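Local structure of cell envelope-related transcriptional attenuator domain-containing protein (Streptococcus agalactiae, 3OKZ) at residues 15-20 with 50-55; 104-109 with 273-278; 129-134 with 157-162. The protein is of unknown function but belongs to the LytR/CpsA/Psr family, whose members probably transfer glycopolymers from lipid carriers to the bacterial cell wall. All coordinates share one frame; numbering follows the deposited sequence.

Overall arrangement
Contacts 1 and 2 share one end of the central mixed sheet, their centres about 14 Å apart, and they touch: N51 ND2 of contact 1 lies 3.0 Å from E277 O of contact 2, a probable hydrogen bond, and L278 packs against F20. Contact 1 pairs the start of strand 20-28 with the end of strand 41-51, and contact 2 joins the ends of two helices lying over that sheet. Contact 3, a separate two-stranded antiparallel unit, is remote, about 31 Å from contact 1 and 33 Å from contact 2 between centres. It lies across the chain's centre from contact 2, although in sequence it falls between that contact's two segments.

Contact 1: residues 15-20 with 50-55; sequences EETKPF and INPKTN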
ATOM      1  N   GLU A  15      21.715  -4.486  -1.290  1.00 43.13           N
ATOM      2  CA  GLU A  15      23.040  -5.084  -1.414  1.00 37.01           C
ATOM      3  C   GLU A  15      24.080  -4.174  -0.790  1.00 35.75           C
ATOM      4  O   GLU A  15      25.234  -4.560  -0.624  1.00 45.88           O
ATOM      5  CB  GLU A  15      23.392  -5.316  -2.885  1.00 33.42           C
ATOM      6  CG  GLU A  15      22.407  -6.211  -3.603  1.00 41.96           C
ATOM      7  CD  GLU A  15      21.176  -5.464  -4.049  1.00 56.31           C
ATOM      8  OE1 GLU A  15      21.190  -4.972  -5.195  1.00 71.19           O
ATOM      9  OE2 GLU A  15      20.208  -5.359  -3.262  1.00 56.72           O
ATOM     10  N   GLU A  16      23.660  -2.967  -0.430  1.00 31.40           N
ATOM     11  CA  GLU A  16      24.556  -1.986   0.161  1.00 37.41           C
ATOM     12  C   GLU A  16      24.014  -1.473   1.486  1.00 28.26           C
ATOM     13  O   GLU A  16      24.459  -0.446   1.984  1.00 29.55           O
ATOM     14  CB  GLU A  16      24.733  -0.829  -0.815  1.00 48.80           C
ATOM     15  CG  GLU A  16      24.958  -1.317  -2.233  1.00 63.15           C
ATOM     16  CD  GLU A  16      24.968  -0.207  -3.249  1.00 67.29           C
ATOM     17  OE1 GLU A  16      25.137  -0.516  -4.447  1.00 69.35           O
ATOM     18  OE2 GLU A  16      24.808   0.968  -2.859  1.00 68.58           O
ATOM     19  N   THR A  17      23.049  -2.196   2.044  1.00 20.15           N
ATOM     20  CA  THR A  17      22.427  -1.836   3.307  1.00 22.60           C
ATOM     21  C   THR A  17      22.082  -0.348   3.394  1.00 31.99           C
ATOM     22  O   THR A  17      22.285   0.293   4.436  1.00 27.09           O
ATOM     23  CB  THR A  17      23.331  -2.201   4.497  1.00 24.93           C
ATOM     24  OG1 THR A  17      23.987  -3.447   4.236  1.00 32.01           O
ATOM     25  CG2 THR A  17      22.491  -2.354   5.764  1.00 20.78           C
ATOM     26  N   LYS A  18      21.553   0.184   2.293  1.00 33.88           N
ATOM     27  CA  LYS A  18      21.153   1.588   2.187  1.00 35.88           C
ATOM     28  C   LYS A  18      19.632   1.691   2.373  1.00 37.65           C
ATOM     29  O   LYS A  18      18.890   0.797   1.956  1.00 42.17           O
ATOM     30  CB  LYS A  18      21.550   2.121   0.806  1.00 38.55           C
ATOM     31  CG  LYS A  18      21.268   3.599   0.583  1.00 58.82           C
ATOM     32  CD  LYS A  18      22.123   4.498   1.486  1.00 69.55           C
ATOM     33  CE  LYS A  18      21.655   5.957   1.424  1.00 69.45           C
ATOM     34  NZ  LYS A  18      22.289   6.824   2.461  1.00 68.34           N
ATOM     35  N   PRO A  19      19.148   2.778   3.012  1.00 33.67           N
ATOM     36  CA  PRO A  19      17.710   2.975   3.239  1.00 32.70           C
ATOM     37  C   PRO A  19      16.949   2.805   1.931  1.00 24.75           C
ATOM     38  O   PRO A  19      17.445   3.184   0.867  1.00 18.16           O
ATOM     39  CB  PRO A  19      17.638   4.409   3.747  1.00 35.68           C
ATOM     40  CG  PRO A  19      18.918   4.570   4.465  1.00 30.22           C
ATOM     41  CD  PRO A  19      19.908   3.925   3.534  1.00 28.54           C
ATOM     42  N   PHE A  20      15.747   2.247   1.981  1.00  7.56           N
ATOM     43  CA  PHE A  20      15.041   2.080   0.731  1.00  8.94           C
ATOM     44  C   PHE A  20      13.534   2.213   0.824  1.00 18.75           C
ATOM     45  O   PHE A  20      12.968   2.258   1.916  1.00 21.31           O
ATOM     46  CB  PHE A  20      15.420   0.744   0.113  1.00  7.28           C
ATOM     47  CG  PHE A  20      14.901  -0.442   0.872  1.00 19.00           C
ATOM     48  CD1 PHE A  20      13.683  -1.028   0.527  1.00 18.10           C
ATOM     49  CD2 PHE A  20      15.633  -0.986   1.929  1.00 17.49           C
ATOM     50  CE1 PHE A  20      13.207  -2.142   1.222  1.00 22.32           C
ATOM     51  CE2 PHE A  20      15.161  -2.104   2.629  1.00 17.74           C
ATOM     52  CZ  PHE A  20      13.950  -2.681   2.276  1.00 16.90           C
ATOM     53  N   ILE A  50      12.316   2.200   4.819  1.00 21.23           N
ATOM     54  CA  ILE A  50      13.101   1.441   5.801  1.00 16.48           C
ATOM     55  C   ILE A  50      14.502   2.033   5.783  1.00 17.70           C
ATOM     56  O   ILE A  50      15.149   2.081   4.731  1.00 19.76           O
ATOM     57  CB  ILE A  50      13.224  -0.067   5.446  1.00 15.35           C
ATOM     58  CG1 ILE A  50      11.843  -0.689   5.243  1.00  2.37           C
ATOM     59  CG2 ILE A  50      13.951  -0.800   6.564  1.00 24.90           C
ATOM     60  CD1 ILE A  50      11.669  -1.336   3.883  1.00 15.69           C
ATOM     61  N   ASN A  51      14.959   2.505   6.938  1.00 27.48           N
ATOM     62  CA  ASN A  51      16.287   3.101   7.040  1.00 30.21           C
ATOM     63  C   ASN A  51      17.089   2.345   8.085  1.00 27.49           C
ATOM     64  O   ASN A  51      16.936   2.575   9.288  1.00 38.05           O
ATOM     65  CB  ASN A  51      16.186   4.564   7.443  1.00 34.79           C
ATOM     66  CG  ASN A  51      17.514   5.271   7.364  1.00 43.57           C
ATOM     67  OD1 ASN A  51      18.504   4.813   7.925  1.00 44.27           O
ATOM     68  ND2 ASN A  51      17.542   6.396   6.664  1.00 49.49           N
ATOM     69  N   PRO A  52      17.968   1.439   7.636  1.00 21.81           N
ATOM     70  CA  PRO A  52      18.800   0.630   8.534  1.00 16.47           C
ATOM     71  C   PRO A  52      19.652   1.485   9.463  1.00 34.12           C
ATOM     72  O   PRO A  52      19.959   1.098  10.595  1.00 38.50           O
ATOM     73  CB  PRO A  52      19.635  -0.191   7.561  1.00 12.08           C
ATOM     74  CG  PRO A  52      19.812   0.750   6.408  1.00 28.22           C
ATOM     75  CD  PRO A  52      18.415   1.296   6.239  1.00 25.66           C
ATOM     76  N   LYS A  53      20.011   2.660   8.962  1.00 35.71           N
ATOM     77  CA  LYS A  53      20.840   3.614   9.682  1.00 36.57           C
ATOM     78  C   LYS A  53      20.097   4.218  10.877  1.00 33.37           C
ATOM     79  O   LYS A  53      20.408   3.905  12.027  1.00 34.66           O
ATOM     80  CB  LYS A  53      21.280   4.707   8.698  1.00 41.07           C
ATOM     81  CG  LYS A  53      22.488   5.520   9.096  1.00 43.99           C
ATOM     82  CD  LYS A  53      22.909   6.437   7.955  1.00 46.27           C
ATOM     83  CE  LYS A  53      21.796   7.403   7.566  1.00 46.51           C
ATOM     84  NZ  LYS A  53      22.202   8.324   6.469  1.00 46.61           N
ATOM     85  N   THR A  54      19.112   5.073  10.598  1.00 25.28           N
ATOM     86  CA  THR A  54      18.327   5.733  11.641  1.00 18.54           C
ATOM     87  C   THR A  54      17.486   4.732  12.414  1.00 23.62           C
ATOM     88  O   THR A  54      16.820   5.093  13.394  1.00 21.28           O
ATOM     89  CB  THR A  54      17.367   6.763  11.062  1.00 32.66           C
ATOM     90  OG1 THR A  54      16.288   6.085  10.397  1.00 42.22           O
ATOM     91  CG2 THR A  54      18.095   7.664  10.080  1.00 37.71           C
ATOM     92  N   ASN A  55      17.494   3.485  11.944  1.00 34.16           N
ATOM     93  CA  ASN A  55      16.755   2.404  12.590  1.00 41.70           C
ATOM     94  C   ASN A  55      15.261   2.731  12.720  1.00 40.89           C
ATOM     95  O   ASN A  55      14.711   2.736  13.822  1.00 42.21           O
ATOM     96  CB  ASN A  55      17.360   2.156  13.972  1.00 43.56           C
ATOM     97  CG  ASN A  55      17.084   0.775  14.482  1.00 48.28           C
ATOM     98  OD1 ASN A  55      17.454  -0.211  13.850  1.00 54.27           O
ATOM     99  ND2 ASN A  55      16.436   0.688  15.636  1.00 50.51           N
TER
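F20 and I50 form an antiparallel hydrogen-bonded pair. F20 N donates to I50 O at 2.8 Å, and I50 N returns the bond to F20 O at 3.0 Å. The two side chains run side by side on one face of the sheet, with I50 CB 4.0 Å over the F20 ring plane, toward its rim. With chi1 at 69°, CG of F20 sits between its backbone N and carbonyl carbon, which keeps the ring alongside the branched isoleucine.

P19, just before F20, lies opposite N51, where its missing N-H costs no bond between the strands. Its CA makes a CA-H...O contact with I50 O (3.1 Å), and its ring lies beside the side chain of N51. P19 CG also meets P52 CD at 3.8 Å, the rings crossing at about a right angle; two rigid prolines suit a place where strand pairing gives way to loops. Beyond them CG2 of T17 approaches P52 CB at 4.0 Å.

Outside this shell, K18 and K53 both form salt bridges with D279, which brings their ammonium groups close. Here two neighbouring antiparallel strands of the mixed sheet run out into loops. Helix 264-277 ends beside N51, and the F20 ring meets Y234 edge-to-face and Y111 of strand 111-116, the next strand, with planes at about 90°.

Contact 2: residues 104-109 with 273-278; sequences LLDINV and RIKKEL
K275 reaches from the end of helix 264-277 to D106, just past the end of helix 93-105. Its CG is anti to the carbonyl carbon (chi1 -79°), and from there CB, CG and CD carry the extended chain across toward the turn after helix 93-105. CE passes beside the backbone O of D106, with L105 O somewhat farther off at 4.2 Å from CE. NZ then closes a salt bridge to D106 OD2 at 2.7 Å, meeting this oxygen on its anti side and 16° out of the carboxylate plane. A lysine suits the place because its methylenes can lie in a buried setting while only the tip carries charge. D106 has left helical geometry with a positive phi of 63°, a conformation that aspartate tolerates better than most residues, and its CG, anti to its own N, turns the carboxylate to the lysine.

Inward of the ion pair the contact is apolar. CD1 of L105 meets CD1 of I274 at 3.9 Å, the side chains crossing at about a right angle. I107 puts its terminal methyl, CD1, 4.2 Å from I274 CG2 and 3.4 Å from L278 CD2. Long branched residues suit this inner layer, since L105 and I274 also rest on L47 of strand 41-51, and L278 on S21 and T49.

The chemistry thus divides into a greasy layer against the sheet and a salt bridge at the outer edge of that layer, where NZ also makes a weak hydrogen bond to S283 OG. The carbonyl end of helix 93-105 would tend to attract the lysine and to disfavour a lone carboxylate, so K275 probably offsets the charge of D106 there.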
ATOM      1  N   LEU A 104       3.587  10.543  -8.587  1.00 26.78           N
ATOM      2  CA  LEU A 104       2.749  11.143  -7.559  1.00 22.90           C
ATOM      3  C   LEU A 104       3.605  11.767  -6.459  1.00 22.07           C
ATOM      4  O   LEU A 104       3.410  12.923  -6.080  1.00 16.33           O
ATOM      5  CB  LEU A 104       1.838  10.083  -6.938  1.00 28.00           C
ATOM      6  CG  LEU A 104       1.337  10.342  -5.504  1.00 23.34           C
ATOM      7  CD1 LEU A 104       0.459  11.592  -5.454  1.00 18.09           C
ATOM      8  CD2 LEU A 104       0.574   9.122  -5.014  1.00 15.98           C
ATOM      9  N   LEU A 105       4.555  10.989  -5.949  1.00 21.73           N
ATOM     10  CA  LEU A 105       5.422  11.451  -4.877  1.00 23.12           C
ATOM     11  C   LEU A 105       6.710  12.136  -5.311  1.00 32.74           C
ATOM     12  O   LEU A 105       7.405  12.703  -4.474  1.00 29.94           O
ATOM     13  CB  LEU A 105       5.781  10.285  -3.972  1.00 16.15           C
ATOM     14  CG  LEU A 105       4.624   9.553  -3.305  1.00  9.79           C
ATOM     15  CD1 LEU A 105       5.184   8.341  -2.558  1.00  2.69           C
ATOM     16  CD2 LEU A 105       3.887  10.496  -2.360  1.00  3.17           C
ATOM     17  N   ASP A 106       7.035  12.087  -6.600  1.00 37.50           N
ATOM     18  CA  ASP A 106       8.266  12.707  -7.095  1.00 34.42           C
ATOM     19  C   ASP A 106       9.470  12.016  -6.465  1.00 32.79           C
ATOM     20  O   ASP A 106      10.272  12.644  -5.759  1.00 25.67           O
ATOM     21  CB  ASP A 106       8.308  14.194  -6.740  1.00 27.18           C
ATOM     22  CG  ASP A 106       9.535  14.882  -7.293  1.00 25.41           C
ATOM     23  OD1 ASP A 106       9.764  14.773  -8.515  1.00 29.51           O
ATOM     24  OD2 ASP A 106      10.272  15.526  -6.517  1.00 22.47           O
ATOM     25  N   ILE A 107       9.585  10.717  -6.723  1.00 31.12           N
ATOM     26  CA  ILE A 107      10.664   9.915  -6.168  1.00 18.52           C
ATOM     27  C   ILE A 107      10.734   8.573  -6.883  1.00 24.92           C
ATOM     28  O   ILE A 107       9.750   8.101  -7.458  1.00 32.35           O
ATOM     29  CB  ILE A 107      10.424   9.669  -4.655  1.00 41.25           C
ATOM     30  CG1 ILE A 107      11.619   8.954  -4.035  1.00 54.71           C
ATOM     31  CG2 ILE A 107       9.185   8.811  -4.453  1.00 39.03           C
ATOM     32  CD1 ILE A 107      11.441   8.678  -2.557  1.00 63.08           C
ATOM     33  N   ASN A 108      11.913   7.967  -6.861  1.00 20.98           N
ATOM     34  CA  ASN A 108      12.089   6.662  -7.476  1.00  3.87           C
ATOM     35  C   ASN A 108      11.903   5.636  -6.367  1.00  7.20           C
ATOM     36  O   ASN A 108      12.557   5.682  -5.314  1.00 12.91           O
ATOM     37  CB  ASN A 108      13.477   6.557  -8.121  1.00 13.96           C
ATOM     38  CG  ASN A 108      13.562   7.324  -9.455  1.00 48.68           C
ATOM     39  OD1 ASN A 108      14.603   7.333 -10.122  1.00 58.67           O
ATOM     40  ND2 ASN A 108      12.459   7.965  -9.843  1.00 53.23           N
ATOM     41  N   VAL A 109      10.973   4.728  -6.598  1.00 10.00           N
ATOM     42  CA  VAL A 109      10.645   3.689  -5.624  1.00 24.37           C
ATOM     43  C   VAL A 109      11.527   2.445  -5.770  1.00 19.00           C
ATOM     44  O   VAL A 109      11.267   1.589  -6.608  1.00 21.77           O
ATOM     45  CB  VAL A 109       9.162   3.270  -5.774  1.00 30.43           C
ATOM     46  CG1 VAL A 109       8.788   2.272  -4.700  1.00  0.01           C
ATOM     47  CG2 VAL A 109       8.275   4.491  -5.708  1.00 21.67           C
ATOM     48  N   ARG A 273       8.864  14.418   3.582  1.00 19.26           N
ATOM     49  CA  ARG A 273       8.919  13.634   4.813  1.00 20.45           C
ATOM     50  C   ARG A 273       9.481  12.274   4.408  1.00 29.37           C
ATOM     51  O   ARG A 273      10.375  11.727   5.063  1.00 32.82           O
ATOM     52  CB  ARG A 273       7.511  13.480   5.397  1.00 16.80           C
ATOM     53  CG  ARG A 273       7.445  12.877   6.789  1.00 17.72           C
ATOM     54  CD  ARG A 273       6.960  11.433   6.746  1.00 35.08           C
ATOM     55  NE  ARG A 273       5.691  11.292   6.031  1.00 45.21           N
ATOM     56  CZ  ARG A 273       4.564  11.931   6.343  1.00 48.91           C
ATOM     57  NH1 ARG A 273       4.522  12.776   7.371  1.00 39.60           N
ATOM     58  NH2 ARG A 273       3.472  11.729   5.618  1.00 54.92           N
ATOM     59  N   ILE A 274       8.955  11.738   3.311  1.00 24.21           N
ATOM     60  CA  ILE A 274       9.415  10.456   2.792  1.00 24.79           C
ATOM     61  C   ILE A 274      10.849  10.601   2.290  1.00 25.80           C
ATOM     62  O   ILE A 274      11.703   9.765   2.590  1.00 16.80           O
ATOM     63  CB  ILE A 274       8.520   9.967   1.634  1.00 19.06           C
ATOM     64  CG1 ILE A 274       7.132   9.616   2.171  1.00 19.25           C
ATOM     65  CG2 ILE A 274       9.151   8.777   0.952  1.00 11.67           C
ATOM     66  CD1 ILE A 274       6.239   8.915   1.159  1.00 25.54           C
ATOM     67  N   LYS A 275      11.112  11.663   1.529  1.00 24.57           N
ATOM     68  CA  LYS A 275      12.451  11.909   1.002  1.00 18.43           C
ATOM     69  C   LYS A 275      13.496  11.934   2.118  1.00 32.88           C
ATOM     70  O   LYS A 275      14.570  11.347   1.975  1.00 34.40           O
ATOM     71  CB  LYS A 275      12.477  13.223   0.221  1.00 18.86           C
ATOM     72  CG  LYS A 275      11.896  13.092  -1.170  1.00 14.98           C
ATOM     73  CD  LYS A 275      11.704  14.419  -1.856  1.00 11.22           C
ATOM     74  CE  LYS A 275      11.189  14.201  -3.269  1.00  9.35           C
ATOM     75  NZ  LYS A 275      10.699  15.461  -3.880  1.00 17.35           N
ATOM     76  N   LYS A 276      13.184  12.602   3.227  1.00 20.66           N
ATOM     77  CA  LYS A 276      14.117  12.652   4.342  1.00 24.25           C
ATOM     78  C   LYS A 276      14.438  11.232   4.813  1.00 25.39           C
ATOM     79  O   LYS A 276      15.552  10.955   5.251  1.00 22.65           O
ATOM     80  CB  LYS A 276      13.536  13.451   5.508  1.00 28.62           C
ATOM     81  CG  LYS A 276      14.441  13.461   6.740  1.00 40.20           C
ATOM     82  CD  LYS A 276      13.749  14.017   7.986  1.00 52.28           C
ATOM     83  CE  LYS A 276      13.328  15.473   7.817  1.00 63.72           C
ATOM     84  NZ  LYS A 276      12.671  16.022   9.039  1.00 67.36           N
ATOM     85  N   GLU A 277      13.457  10.335   4.717  1.00 28.14           N
ATOM     86  CA  GLU A 277      13.631   8.942   5.138  1.00 29.19           C
ATOM     87  C   GLU A 277      14.604   8.177   4.253  1.00 23.44           C
ATOM     88  O   GLU A 277      15.416   7.393   4.750  1.00 18.25           O
ATOM     89  CB  GLU A 277      12.291   8.200   5.126  1.00 32.85           C
ATOM     90  CG  GLU A 277      11.294   8.713   6.128  1.00 33.36           C
ATOM     91  CD  GLU A 277      11.887   8.814   7.509  1.00 34.00           C
ATOM     92  OE1 GLU A 277      12.656   7.902   7.888  1.00 26.49           O
ATOM     93  OE2 GLU A 277      11.580   9.797   8.219  1.00 40.25           O
ATOM     94  N   LEU A 278      14.509   8.386   2.942  1.00 14.71           N
ATOM     95  CA  LEU A 278      15.391   7.680   2.020  1.00 16.66           C
ATOM     96  C   LEU A 278      16.700   8.425   1.786  1.00 23.60           C
ATOM     97  O   LEU A 278      17.459   8.086   0.868  1.00 23.15           O
ATOM     98  CB  LEU A 278      14.695   7.441   0.674  1.00 18.11           C
ATOM     99  CG  LEU A 278      13.449   6.551   0.586  1.00 27.83           C
ATOM    100  CD1 LEU A 278      13.383   5.600   1.786  1.00 29.92           C
ATOM    101  CD2 LEU A 278      12.213   7.420   0.522  1.00 30.33           C
TER

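Contact 3: residues 129-134 with 157-162; sequences GITVTN and THKING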
ATOM      1  N   GLY A 129      -2.198 -16.547  13.226  1.00 10.30           N
ATOM      2  CA  GLY A 129      -3.232 -15.533  13.378  1.00 11.91           C
ATOM      3  C   GLY A 129      -2.837 -14.311  14.178  1.00 16.27           C
ATOM      4  O   GLY A 129      -1.759 -14.267  14.775  1.00 24.14           O
ATOM      5  N   ILE A 130      -3.710 -13.307  14.176  1.00 10.86           N
ATOM      6  CA  ILE A 130      -3.453 -12.076  14.924  1.00  5.40           C
ATOM      7  C   ILE A 130      -4.662 -11.662  15.747  1.00  9.47           C
ATOM      8  O   ILE A 130      -5.791 -12.141  15.518  1.00 10.63           O
ATOM      9  CB  ILE A 130      -3.116 -10.908  14.016  1.00  3.07           C
ATOM     10  CG1 ILE A 130      -4.332 -10.562  13.154  1.00  0.01           C
ATOM     11  CG2 ILE A 130      -1.888 -11.237  13.177  1.00  7.91           C
ATOM     12  CD1 ILE A 130      -4.118  -9.349  12.278  1.00  2.65           C
ATOM     13  N   THR A 131      -4.403 -10.748  16.686  1.00 15.14           N
ATOM     14  CA  THR A 131      -5.401 -10.217  17.608  1.00 12.65           C
ATOM     15  C   THR A 131      -5.774  -8.768  17.311  1.00 11.08           C
ATOM     16  O   THR A 131      -4.913  -7.895  17.348  1.00 26.13           O
ATOM     17  CB  THR A 131      -4.862 -10.306  19.059  1.00 11.82           C
ATOM     18  OG1 THR A 131      -4.843 -11.677  19.465  1.00 25.21           O
ATOM     19  CG2 THR A 131      -5.718  -9.511  20.029  1.00  0.40           C
ATOM     20  N   VAL A 132      -7.054  -8.521  17.014  1.00 14.54           N
ATOM     21  CA  VAL A 132      -7.542  -7.163  16.749  1.00 23.75           C
ATOM     22  C   VAL A 132      -8.785  -6.866  17.571  1.00 24.79           C
ATOM     23  O   VAL A 132      -9.502  -7.778  17.977  1.00 29.98           O
ATOM     24  CB  VAL A 132      -7.924  -6.927  15.268  1.00  6.61           C
ATOM     25  CG1 VAL A 132      -6.682  -6.983  14.391  1.00  5.40           C
ATOM     26  CG2 VAL A 132      -8.990  -7.933  14.834  1.00  2.56           C
ATOM     27  N   THR A 133      -9.042  -5.578  17.783  1.00 21.86           N
ATOM     28  CA  THR A 133     -10.193  -5.126  18.567  1.00 15.75           C
ATOM     29  C   THR A 133     -11.239  -4.410  17.702  1.00 11.11           C
ATOM     30  O   THR A 133     -10.934  -3.411  17.047  1.00  7.98           O
ATOM     31  CB  THR A 133      -9.741  -4.153  19.691  1.00 29.30           C
ATOM     32  OG1 THR A 133      -8.730  -4.778  20.498  1.00 33.73           O
ATOM     33  CG2 THR A 133     -10.921  -3.759  20.560  1.00 17.76           C
ATOM     34  N   ASN A 134     -12.466  -4.925  17.706  1.00 10.47           N
ATOM     35  CA  ASN A 134     -13.551  -4.334  16.925  1.00 11.55           C
ATOM     36  C   ASN A 134     -14.248  -3.281  17.766  1.00 22.12           C
ATOM     37  O   ASN A 134     -15.129  -3.590  18.558  1.00 33.75           O
ATOM     38  CB  ASN A 134     -14.552  -5.412  16.506  1.00 18.83           C
ATOM     39  CG  ASN A 134     -15.824  -4.827  15.928  1.00 30.35           C
ATOM     40  OD1 ASN A 134     -15.787  -3.846  15.186  1.00 39.87           O
ATOM     41  ND2 ASN A 134     -16.957  -5.432  16.256  1.00 36.83           N
ATOM     42  N   THR A 157     -12.221  -7.817  21.488  1.00 26.17           N
ATOM     43  CA  THR A 157     -10.901  -8.255  21.075  1.00 25.03           C
ATOM     44  C   THR A 157     -10.953  -9.746  20.796  1.00 37.78           C
ATOM     45  O   THR A 157     -11.667 -10.481  21.472  1.00 51.57           O
ATOM     46  CB  THR A 157      -9.834  -7.985  22.162  1.00 22.26           C
ATOM     47  OG1 THR A 157      -9.634  -6.569  22.311  1.00 16.92           O
ATOM     48  CG2 THR A 157      -8.510  -8.641  21.782  1.00 18.89           C
ATOM     49  N   HIS A 158     -10.216 -10.184  19.779  1.00 35.11           N
ATOM     50  CA  HIS A 158     -10.168 -11.592  19.412  1.00 28.55           C
ATOM     51  C   HIS A 158      -8.956 -11.882  18.548  1.00 34.63           C
ATOM     52  O   HIS A 158      -8.431 -10.995  17.864  1.00 37.51           O
ATOM     53  CB  HIS A 158     -11.387 -12.012  18.592  1.00 28.55           C
ATOM     54  CG  HIS A 158     -12.694 -11.546  19.142  1.00 34.57           C
ATOM     55  ND1 HIS A 158     -13.077 -10.223  19.124  1.00 39.38           N
ATOM     56  CD2 HIS A 158     -13.716 -12.228  19.704  1.00 39.55           C
ATOM     57  CE1 HIS A 158     -14.282 -10.111  19.648  1.00 40.43           C
ATOM     58  NE2 HIS A 158     -14.692 -11.313  20.009  1.00 40.43           N
ATOM     59  N   LYS A 159      -8.514 -13.134  18.593  1.00 32.34           N
ATOM     60  CA  LYS A 159      -7.419 -13.562  17.753  1.00 32.70           C
ATOM     61  C   LYS A 159      -8.165 -14.046  16.519  1.00 26.99           C
ATOM     62  O   LYS A 159      -8.917 -15.019  16.584  1.00 31.66           O
ATOM     63  CB  LYS A 159      -6.644 -14.726  18.381  1.00 40.92           C
ATOM     64  CG  LYS A 159      -5.817 -15.520  17.348  1.00 52.13           C
ATOM     65  CD  LYS A 159      -5.011 -16.642  17.978  1.00 57.73           C
ATOM     66  CE  LYS A 159      -3.892 -16.089  18.840  1.00 60.21           C
ATOM     67  NZ  LYS A 159      -2.972 -15.243  18.033  1.00 65.93           N
ATOM     68  N   ILE A 160      -7.990 -13.361  15.402  1.00 19.28           N
ATOM     69  CA  ILE A 160      -8.690 -13.782  14.210  1.00 25.81           C
ATOM     70  C   ILE A 160      -7.764 -14.545  13.261  1.00 23.28           C
ATOM     71  O   ILE A 160      -6.555 -14.611  13.489  1.00 22.00           O
ATOM     72  CB  ILE A 160      -9.297 -12.570  13.492  1.00 25.69           C
ATOM     73  CG1 ILE A 160      -8.200 -11.575  13.131  1.00 21.95           C
ATOM     74  CG2 ILE A 160     -10.337 -11.904  14.390  1.00 18.15           C
ATOM     75  CD1 ILE A 160      -8.689 -10.423  12.282  1.00 26.14           C
ATOM     76  N   ASN A 161      -8.336 -15.139  12.215  1.00 20.01           N
ATOM     77  CA  ASN A 161      -7.555 -15.872  11.227  1.00 14.72           C
ATOM     78  C   ASN A 161      -7.403 -15.044   9.946  1.00  9.20           C
ATOM     79  O   ASN A 161      -7.829 -13.891   9.876  1.00 14.67           O
ATOM     80  CB  ASN A 161      -8.222 -17.208  10.878  1.00 26.50           C
ATOM     81  CG  ASN A 161      -9.554 -17.032  10.154  1.00 28.54           C
ATOM     82  OD1 ASN A 161     -10.601 -16.924  10.781  1.00 15.67           O
ATOM     83  ND2 ASN A 161      -9.509 -16.993   8.827  1.00 35.01           N
ATOM     84  N   GLY A 162      -6.780 -15.651   8.943  1.00  3.97           N
ATOM     85  CA  GLY A 162      -6.581 -14.990   7.667  1.00  6.23           C
ATOM     86  C   GLY A 162      -7.876 -14.498   7.063  1.00 11.17           C
ATOM     87  O   GLY A 162      -8.002 -13.320   6.763  1.00 25.46           O
TER
HETATM   88  O   HOH W   1      -1.973 -12.756  18.516  1.00  2.35           O
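V132 and H158 form an antiparallel hydrogen-bonded pair, V132 N donating to H158 O at 3.0 Å and H158 N to V132 O at 3.1 Å. I130 and I160 form a second such pair, I130 N reaching I160 O at 3.2 Å. G129 precedes it with a phi of 66°, readily adopted by glycine.

Polar side chains fill the face of T131, T133, T157 and K159. The hydroxyls of T133 and T157 share a hydrogen bond of 2.7 Å between their OG1 atoms. A water accepts from K159 NZ at 2.7 Å and also bonds to T131 OG1; the lysine, bent near its end, bonds to G128 O as well. Threonines suit this face, their branched CB fitting the strand while the hydroxyl stays polar.

Apolar contacts lie on the other face, where I130 CG1 meets I160 CG1 at 4.0 Å and V132 CG2 meets I160 CD1 at 3.6 Å.

The result is a small two-stranded antiparallel sheet laid on helices by its apolar face. I130 rests on V189 and V193 of helix 178-200. V132 touches E188 and K192 of that helix and Y168 of helix 162-168, and I160 lies on A165 of the latter, which N161 precedes as N-cap.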